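Local coordinates for A rubisco-like protein (Burkholderia fungorum, PDB 3NWR) that is probably a lyase of unassigned reaction, built on the fold of the RuBisCO large chain, at residues 20-25 / 89-94. Residues are numbered along the deposited sequence; the frame is centred on the assembly and turned at random.
Sequences LIETPL and WRRARI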
# COMPACT_ATOMS: atom_id res chain seq x y z
N LEU A 20 -7.47 -4.93 -16.69
CA LEU A 20 -7.48 -4.12 -17.90
C LEU A 20 -6.03 -3.81 -18.20
O LEU A 20 -5.33 -3.23 -17.37
CB LEU A 20 -8.26 -2.82 -17.66
CG LEU A 20 -8.04 -1.71 -18.70
CD1 LEU A 20 -8.66 -2.10 -20.03
CD2 LEU A 20 -8.62 -0.39 -18.20
N ILE A 21 -5.55 -4.19 -19.39
CA ILE A 21 -4.17 -3.89 -19.75
C ILE A 21 -4.12 -3.01 -20.98
O ILE A 21 -5.07 -2.95 -21.76
CB ILE A 21 -3.32 -5.15 -19.96
CG1 ILE A 21 -3.81 -5.94 -21.18
CG2 ILE A 21 -3.32 -6.00 -18.70
CD1 ILE A 21 -2.83 -7.02 -21.63
N GLU A 22 -3.01 -2.29 -21.12
CA GLU A 22 -2.78 -1.43 -22.27
C GLU A 22 -1.35 -1.64 -22.73
O GLU A 22 -0.43 -1.65 -21.92
CB GLU A 22 -3.00 0.03 -21.89
CG GLU A 22 -2.84 1.03 -23.03
CD GLU A 22 -2.86 2.46 -22.52
OE1 GLU A 22 -3.92 2.88 -21.99
OE2 GLU A 22 -1.82 3.13 -22.63
N THR A 23 -1.17 -1.82 -24.04
CA THR A 23 0.15 -2.14 -24.58
C THR A 23 0.15 -1.88 -26.08
O THR A 23 -0.87 -2.09 -26.74
CB THR A 23 0.53 -3.62 -24.31
OG1 THR A 23 1.80 -3.91 -24.90
CG2 THR A 23 -0.54 -4.57 -24.89
N PRO A 24 1.28 -1.41 -26.62
CA PRO A 24 1.36 -1.28 -28.08
C PRO A 24 1.69 -2.62 -28.71
O PRO A 24 1.66 -2.76 -29.93
CB PRO A 24 2.51 -0.30 -28.27
CG PRO A 24 3.43 -0.59 -27.13
CD PRO A 24 2.53 -0.97 -25.96
N LEU A 25 2.03 -3.60 -27.87
CA LEU A 25 2.35 -4.95 -28.33
C LEU A 25 1.09 -5.79 -28.43
O LEU A 25 -0.03 -5.29 -28.26
CB LEU A 25 3.38 -5.60 -27.39
CG LEU A 25 4.60 -4.73 -27.03
CD1 LEU A 25 5.53 -5.47 -26.08
CD2 LEU A 25 5.35 -4.27 -28.28
N TRP A 89 -2.01 2.29 -28.82
CA TRP A 89 -1.86 1.59 -27.55
C TRP A 89 -3.09 0.75 -27.27
O TRP A 89 -4.12 1.24 -26.81
CB TRP A 89 -1.51 2.57 -26.43
CG TRP A 89 -0.12 3.05 -26.63
CD1 TRP A 89 1.01 2.53 -26.07
CD2 TRP A 89 0.30 4.07 -27.53
NE1 TRP A 89 2.11 3.19 -26.54
CE2 TRP A 89 1.71 4.15 -27.44
CE3 TRP A 89 -0.37 4.95 -28.39
CZ2 TRP A 89 2.46 5.07 -28.17
CZ3 TRP A 89 0.38 5.87 -29.11
CH2 TRP A 89 1.77 5.91 -29.00
N ARG A 90 -2.98 -0.53 -27.62
CA ARG A 90 -4.10 -1.43 -27.57
C ARG A 90 -4.56 -1.69 -26.14
O ARG A 90 -3.75 -1.66 -25.21
CB ARG A 90 -3.75 -2.73 -28.29
CG ARG A 90 -3.28 -2.49 -29.73
CD ARG A 90 -2.62 -3.72 -30.34
NE ARG A 90 -3.57 -4.81 -30.52
CZ ARG A 90 -3.29 -5.97 -31.10
NH1 ARG A 90 -2.06 -6.20 -31.56
NH2 ARG A 90 -4.22 -6.90 -31.22
N ARG A 91 -5.85 -1.93 -25.97
CA ARG A 91 -6.41 -2.20 -24.66
C ARG A 91 -7.15 -3.52 -24.67
O ARG A 91 -7.78 -3.88 -25.66
CB ARG A 91 -7.33 -1.06 -24.24
CG ARG A 91 -6.58 0.23 -23.92
CD ARG A 91 -7.50 1.43 -23.82
NE ARG A 91 -8.43 1.32 -22.70
CZ ARG A 91 -9.74 1.09 -22.84
NH1 ARG A 91 -10.27 0.94 -24.04
NH2 ARG A 91 -10.51 1.00 -21.76
N ALA A 92 -7.08 -4.24 -23.56
CA ALA A 92 -7.81 -5.49 -23.44
C ALA A 92 -8.19 -5.80 -22.01
O ALA A 92 -7.46 -5.45 -21.08
CB ALA A 92 -6.99 -6.63 -24.02
N ARG A 93 -9.33 -6.45 -21.84
CA ARG A 93 -9.70 -7.04 -20.56
C ARG A 93 -9.24 -8.48 -20.59
O ARG A 93 -9.50 -9.20 -21.56
CB ARG A 93 -11.22 -6.99 -20.32
CG ARG A 93 -11.60 -7.44 -18.90
CD ARG A 93 -13.11 -7.43 -18.64
NE ARG A 93 -13.40 -7.95 -17.31
CZ ARG A 93 -13.86 -7.21 -16.30
NH1 ARG A 93 -14.09 -5.92 -16.47
NH2 ARG A 93 -14.09 -7.78 -15.12
N ILE A 94 -8.55 -8.92 -19.55
CA ILE A 94 -8.05 -10.28 -19.51
C ILE A 94 -8.40 -10.95 -18.20
O ILE A 94 -8.65 -10.28 -17.20
CB ILE A 94 -6.53 -10.35 -19.73
CG1 ILE A 94 -5.79 -9.74 -18.53
CG2 ILE A 94 -6.14 -9.64 -21.04
CD1 ILE A 94 -4.30 -9.94 -18.59
O HOH W 1 0.51 -4.56 -31.73
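Glu22 and Arg91, a non-hydrogen-bonded antiparallel pair, lie against each other through their aliphatic parts: CG of Glu22, anti to its backbone N (chi1 -178°), is 3.9 Å from CG of Arg91. OE1 of Glu22 stays 4.8 Å from NE of Arg91, too far for a salt bridge, and the carboxylate and guanidinium planes are 66° apart. Each has its own partner: OE1 and OE2 of Glu22 bond to Ser74 and Thr125, NH1 of Arg91 to the backbone O of Glu68. OE2 of Glu22 also comes within 3.9 Å of CB of Trp89. Pro24 meets the pyrrole part of this indole obliquely, CD lying 3.8 Å from CD1 of Trp89. On the Glu22 face, CD1 of Leu20 lies 4.0 Å from NH2 of Arg91, a van der Waals contact.

The other face carries Ile21, Thr23, Arg90 and Ala92. CG2 of Ile21 touches CD1 of Ile94 at 4.1 Å, the two side chains crossing at about a right angle. CD of Arg90 passes 3.7 Å from O of Leu25; one water at the edge of its guanidinium links NH1 to O of Pro24, while NH2 forms a salt bridge with Glu66. Backbone bonds join Ile21 with Ala92 in both directions, and Thr23 N donates to Arg90 O; the return bond, Arg90 N to Thr23 O, is weak, its N-H...O angle only 123°. Beyond Thr23 the chain turns away as an ST turn, Leu25 N donating to OG1 of Thr23, which also hydrogen-bonds to O of Glu123.

These are the two central strands of the N-terminal domain's four-stranded antiparallel sheet, flanked by strands 60-70 and 126-133, with helix 27-37 packed on the Ile21, Thr23 and Ile94 face.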